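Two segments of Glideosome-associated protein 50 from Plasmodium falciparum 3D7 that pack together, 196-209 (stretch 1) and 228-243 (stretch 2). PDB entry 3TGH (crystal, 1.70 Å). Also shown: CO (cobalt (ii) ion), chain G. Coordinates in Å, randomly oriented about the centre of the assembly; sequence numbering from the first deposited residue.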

# COMPACT_ATOMS: atom_id res chain seq x y z
N VAL A 196 -1.56 -3.35 -2.50
CA VAL A 196 -1.46 -1.94 -2.11
C VAL A 196 -1.57 -1.07 -3.35
O VAL A 196 -0.86 -1.31 -4.34
CB VAL A 196 -0.09 -1.66 -1.43
CG1 VAL A 196 0.05 -0.18 -1.07
CG2 VAL A 196 0.08 -2.54 -0.18
N GLY A 197 -2.45 -0.07 -3.33
CA GLY A 197 -2.64 0.81 -4.48
C GLY A 197 -3.18 2.16 -4.06
O GLY A 197 -3.31 2.45 -2.86
N ASP A 198 -3.51 2.98 -5.05
CA ASP A 198 -4.04 4.33 -4.79
C ASP A 198 -5.58 4.31 -4.68
O ASP A 198 -6.15 4.57 -3.62
CB ASP A 198 -3.56 5.30 -5.86
CG ASP A 198 -4.22 6.67 -5.76
OD1 ASP A 198 -4.43 7.15 -4.63
OD2 ASP A 198 -4.50 7.27 -6.82
N GLN A 199 -6.25 4.01 -5.79
CA GLN A 199 -7.70 4.08 -5.88
C GLN A 199 -8.40 2.85 -5.26
O GLN A 199 -8.12 1.71 -5.66
CB GLN A 199 -8.12 4.25 -7.35
CG GLN A 199 -9.60 4.17 -7.62
CD GLN A 199 -10.38 5.30 -6.99
OE1 GLN A 199 -10.09 6.47 -7.23
NE2 GLN A 199 -11.40 4.95 -6.20
N PRO A 200 -9.32 3.07 -4.30
CA PRO A 200 -10.12 1.94 -3.79
C PRO A 200 -11.11 1.38 -4.80
O PRO A 200 -11.60 2.11 -5.66
CB PRO A 200 -10.89 2.54 -2.60
CG PRO A 200 -10.74 4.00 -2.71
CD PRO A 200 -9.54 4.30 -3.53
N ILE A 201 -11.39 0.09 -4.67
CA ILE A 201 -12.48 -0.55 -5.37
C ILE A 201 -13.80 -0.14 -4.69
O ILE A 201 -14.75 0.27 -5.35
CB ILE A 201 -12.34 -2.08 -5.35
CG1 ILE A 201 -11.10 -2.51 -6.14
CG2 ILE A 201 -13.61 -2.75 -5.89
CD1 ILE A 201 -10.67 -3.96 -5.87
N TYR A 202 -13.82 -0.27 -3.36
CA TYR A 202 -15.00 0.06 -2.56
C TYR A 202 -14.63 1.12 -1.54
O TYR A 202 -13.60 1.01 -0.88
CB TYR A 202 -15.52 -1.17 -1.83
CG TYR A 202 -16.05 -2.27 -2.72
CD1 TYR A 202 -16.96 -2.00 -3.74
CD2 TYR A 202 -15.67 -3.59 -2.51
CE1 TYR A 202 -17.46 -3.02 -4.54
CE2 TYR A 202 -16.16 -4.62 -3.31
CZ TYR A 202 -17.06 -4.33 -4.31
OH TYR A 202 -17.54 -5.35 -5.10
N SER A 203 -15.47 2.15 -1.41
CA SER A 203 -15.21 3.24 -0.48
C SER A 203 -16.48 4.02 -0.18
O SER A 203 -17.25 4.35 -1.09
CB SER A 203 -14.14 4.19 -1.03
OG SER A 203 -13.91 5.31 -0.19
N SER A 204 -16.68 4.34 1.10
CA SER A 204 -17.75 5.24 1.53
C SER A 204 -17.29 6.70 1.45
O SER A 204 -18.08 7.62 1.71
CB SER A 204 -18.20 4.90 2.95
OG SER A 204 -18.60 3.55 3.07
N GLY A 205 -16.02 6.92 1.10
CA GLY A 205 -15.44 8.25 0.97
C GLY A 205 -15.78 8.93 -0.34
O GLY A 205 -16.62 8.45 -1.10
N TYR A 206 -15.09 10.03 -0.63
CA TYR A 206 -15.47 10.95 -1.72
C TYR A 206 -15.59 10.29 -3.10
O TYR A 206 -16.57 10.52 -3.81
CB TYR A 206 -14.50 12.13 -1.79
CG TYR A 206 -14.90 13.18 -2.80
CD1 TYR A 206 -16.02 13.99 -2.58
CD2 TYR A 206 -14.18 13.36 -3.97
CE1 TYR A 206 -16.40 14.96 -3.51
CE2 TYR A 206 -14.56 14.33 -4.91
CZ TYR A 206 -15.66 15.12 -4.67
OH TYR A 206 -16.03 16.07 -5.58
N SER A 207 -14.61 9.47 -3.46
CA SER A 207 -14.61 8.83 -4.78
C SER A 207 -15.75 7.83 -4.95
O SER A 207 -16.16 7.54 -6.07
CB SER A 207 -13.27 8.13 -5.04
OG SER A 207 -13.20 6.89 -4.35
N ARG A 208 -16.23 7.28 -3.84
CA ARG A 208 -17.23 6.20 -3.82
C ARG A 208 -16.74 4.89 -4.46
O ARG A 208 -17.55 4.03 -4.82
CB ARG A 208 -18.56 6.67 -4.45
CG ARG A 208 -19.33 7.59 -3.54
CD ARG A 208 -20.07 6.79 -2.48
NE ARG A 208 -20.26 7.52 -1.23
CZ ARG A 208 -20.80 7.00 -0.13
NH1 ARG A 208 -21.20 5.73 -0.11
NH2 ARG A 208 -20.93 7.75 0.96
N GLY A 209 -15.43 4.72 -4.56
CA GLY A 209 -14.86 3.52 -5.16
C GLY A 209 -14.72 3.64 -6.66
O GLY A 209 -14.77 4.74 -7.22
N LEU A 228 -6.18 -8.69 1.89
CA LEU A 228 -6.37 -7.25 2.03
C LEU A 228 -6.05 -6.51 0.74
O LEU A 228 -5.02 -6.77 0.11
CB LEU A 228 -5.40 -6.69 3.08
CG LEU A 228 -5.75 -6.57 4.56
CD1 LEU A 228 -6.24 -7.86 5.14
CD2 LEU A 228 -4.50 -6.07 5.28
N TYR A 229 -6.91 -5.57 0.36
CA TYR A 229 -6.53 -4.55 -0.61
C TYR A 229 -6.50 -3.22 0.14
O TYR A 229 -7.53 -2.75 0.61
CB TYR A 229 -7.50 -4.48 -1.81
CG TYR A 229 -7.18 -3.32 -2.75
CD1 TYR A 229 -5.89 -3.12 -3.23
CD2 TYR A 229 -8.16 -2.42 -3.14
CE1 TYR A 229 -5.59 -2.07 -4.08
CE2 TYR A 229 -7.87 -1.36 -4.01
CZ TYR A 229 -6.58 -1.19 -4.46
OH TYR A 229 -6.26 -0.14 -5.30
N ILE A 230 -5.30 -2.66 0.29
CA ILE A 230 -5.07 -1.42 1.01
C ILE A 230 -4.92 -0.28 0.01
O ILE A 230 -4.05 -0.32 -0.87
CB ILE A 230 -3.80 -1.50 1.90
CG1 ILE A 230 -3.85 -2.74 2.80
CG2 ILE A 230 -3.64 -0.20 2.72
CD1 ILE A 230 -2.53 -3.01 3.59
N SER A 231 -5.79 0.73 0.12
CA SER A 231 -5.78 1.85 -0.80
C SER A 231 -5.82 3.16 -0.03
O SER A 231 -5.90 3.17 1.21
CB SER A 231 -6.96 1.74 -1.77
OG SER A 231 -8.17 1.71 -1.05
N GLY A 232 -5.72 4.27 -0.76
CA GLY A 232 -5.76 5.60 -0.18
C GLY A 232 -6.74 6.42 -0.99
O GLY A 232 -7.89 6.01 -1.16
N HIS A 233 -6.27 7.55 -1.49
CA HIS A 233 -7.01 8.41 -2.42
C HIS A 233 -8.12 9.18 -1.74
O HIS A 233 -8.12 10.41 -1.75
CB HIS A 233 -7.57 7.60 -3.60
CG HIS A 233 -7.94 8.45 -4.77
ND1 HIS A 233 -7.09 8.67 -5.83
CD2 HIS A 233 -9.07 9.15 -5.04
CE1 HIS A 233 -7.68 9.46 -6.71
NE2 HIS A 233 -8.88 9.77 -6.25
N ASP A 234 -9.07 8.47 -1.15
CA ASP A 234 -10.05 9.08 -0.27
C ASP A 234 -9.40 9.35 1.09
O ASP A 234 -8.77 8.46 1.67
CB ASP A 234 -11.28 8.19 -0.14
CG ASP A 234 -12.10 8.14 -1.42
OD1 ASP A 234 -12.11 9.14 -2.16
OD2 ASP A 234 -12.74 7.10 -1.69
N ASN A 235 -9.53 10.58 1.57
CA ASN A 235 -8.81 11.03 2.75
C ASN A 235 -9.55 10.69 4.03
O ASN A 235 -10.05 11.56 4.75
CB ASN A 235 -8.50 12.53 2.67
CG ASN A 235 -7.73 12.89 1.42
OD1 ASN A 235 -8.09 13.83 0.72
ND2 ASN A 235 -6.67 12.13 1.12
N ASN A 236 -9.61 9.39 4.30
CA ASN A 236 -10.29 8.85 5.46
C ASN A 236 -9.74 7.47 5.77
O ASN A 236 -8.86 6.96 5.04
CB ASN A 236 -11.81 8.81 5.24
CG ASN A 236 -12.21 7.95 4.05
OD1 ASN A 236 -12.49 8.47 2.97
ND2 ASN A 236 -12.24 6.64 4.24
N MET A 237 -10.23 6.88 6.85
CA MET A 237 -9.92 5.49 7.17
C MET A 237 -11.21 4.70 7.08
O MET A 237 -12.28 5.20 7.44
CB MET A 237 -9.30 5.38 8.57
CG MET A 237 -7.92 6.03 8.66
SD MET A 237 -7.10 5.87 10.28
CE MET A 237 -8.36 6.48 11.37
N GLU A 238 -11.11 3.47 6.58
CA GLU A 238 -12.28 2.61 6.47
C GLU A 238 -11.88 1.15 6.31
O GLU A 238 -10.80 0.84 5.77
CB GLU A 238 -13.14 3.03 5.27
CG GLU A 238 -14.35 2.11 5.01
CD GLU A 238 -15.44 2.75 4.17
OE1 GLU A 238 -15.13 3.50 3.23
OE2 GLU A 238 -16.63 2.48 4.46
N VAL A 239 -12.75 0.26 6.77
CA VAL A 239 -12.68 -1.14 6.38
C VAL A 239 -14.05 -1.62 5.90
O VAL A 239 -15.07 -1.46 6.59
CB VAL A 239 -12.07 -2.05 7.49
CG1 VAL A 239 -12.78 -1.85 8.82
CG2 VAL A 239 -12.11 -3.53 7.05
N ILE A 240 -14.06 -2.14 4.67
CA ILE A 240 -15.22 -2.78 4.07
C ILE A 240 -14.87 -4.25 3.86
O ILE A 240 -13.85 -4.55 3.24
CB ILE A 240 -15.56 -2.12 2.72
CG1 ILE A 240 -16.17 -0.73 2.98
CG2 ILE A 240 -16.52 -2.99 1.89
CD1 ILE A 240 -16.26 0.15 1.75
N GLU A 241 -15.67 -5.15 4.40
CA GLU A 241 -15.37 -6.58 4.29
C GLU A 241 -16.43 -7.28 3.47
O GLU A 241 -17.63 -7.13 3.73
CB GLU A 241 -15.24 -7.24 5.67
CG GLU A 241 -14.53 -8.60 5.59
CD GLU A 241 -14.43 -9.32 6.92
OE1 GLU A 241 -14.15 -8.67 7.95
OE2 GLU A 241 -14.63 -10.56 6.94
N ASP A 242 -15.98 -8.06 2.49
CA ASP A 242 -16.84 -8.72 1.53
C ASP A 242 -16.16 -9.99 1.02
O ASP A 242 -15.07 -9.92 0.45
CB ASP A 242 -17.14 -7.78 0.37
CG ASP A 242 -17.81 -8.47 -0.81
OD1 ASP A 242 -18.98 -8.89 -0.67
OD2 ASP A 242 -17.17 -8.58 -1.87
N ASN A 243 -16.79 -11.15 1.24
CA ASN A 243 -16.29 -12.44 0.75
C ASN A 243 -14.88 -12.77 1.25
O ASN A 243 -14.01 -13.18 0.46
CB ASN A 243 -16.34 -12.50 -0.79
CG ASN A 243 -17.73 -12.23 -1.36
OD1 ASN A 243 -17.87 -11.71 -2.47
ND2 ASN A 243 -18.77 -12.60 -0.60
CO CO G . -10.41 10.62 -7.55
O HOH W 1 -11.53 8.54 -7.93
O HOH W 2 -17.72 -7.69 -4.20
O HOH W 3 -12.97 4.68 2.19
O HOH W 4 -9.37 12.32 -7.83
O HOH W 5 -9.12 10.10 -9.57
O HOH W 6 -11.74 11.38 -5.84

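The most unusual feature of this contact is a cobalt ion held at its margin by a single protein ligand, with both stretches contributing to its surroundings. His233 NE2 binds CO at 2.2 Å, and four waters complete the observed coordination. One of them, water 1, lies 2.4 Å from CO and donates a hydrogen bond to Gln199 OE1 (2.6 Å from its O), so stretch 1 reaches the metal through its solvent shell. The other ring nitrogen, His233 ND1, donates to Asp198 OD2 at 3.1 Å, with Asp198 OD2 near the plane of the ring; a weak bond to Asp198 OD1 (3.3 Å) accompanies it. The imidazole is thus held at both nitrogens, by CO at NE2 and by the carboxylate at ND1, while Gln199 OE1 lies over one of its faces.

Backbone pairing is brief. Val196 and Ile230 form a parallel bridge, their side chains on the same face of the sheet, and Gly197 N donates to Ile230 O at 2.9 Å. Beyond it, Gly232 N donates to Asp198 O, also at 2.9 Å. Tyr229 then reaches across, its OH donating to Gln199 O at 2.6 Å. A side chain at position 197 would not fit beside this ring, since an ideal CB on Gly197 would lie 2.7 Å from Tyr229 OH. Ile201 CD1 packs against Tyr229 CD2 at 4.0 Å.

Farther along, carboxylates from stretch 2 gather the serines of stretch 1. Asp234 OD2 accepts from both Ser203 OG (2.6 Å) and Ser207 OG (2.7 Å), and Asp234 OD1 accepts from Ser207 N at 2.8 Å. Ser207 lies within a type I turn from Gly205 to Arg208, closed by Arg208 N donating to Gly205 O at 3.0 Å, so the Asp234 carboxylate holds the turn through both the backbone N and the side-chain OG of Ser207. Gly205 approaches closely here: an ideal CB would clash with both Asn236 OD1 (2.4 Å) and Asp234 CB (2.9 Å).

Glu238 grips Ser204 in a similar two-point fashion, Glu238 OE1 accepting from Ser204 N at 2.8 Å and Glu238 OE2 from Ser204 OG at 2.6 Å. Water 3 links these polar groups, donating to Ser203 OG and Glu238 OE1 and accepting from Asn236 ND2.

The contact becomes apolar at Ile240, whose CD1 lies 3.9 Å from Tyr202 CB. At the far end, water 2 bridges Tyr202 OH and Asp242 OD2, joining two side chains that make no direct hydrogen bond. Altogether the stretches bury 940 Å², counting both sides.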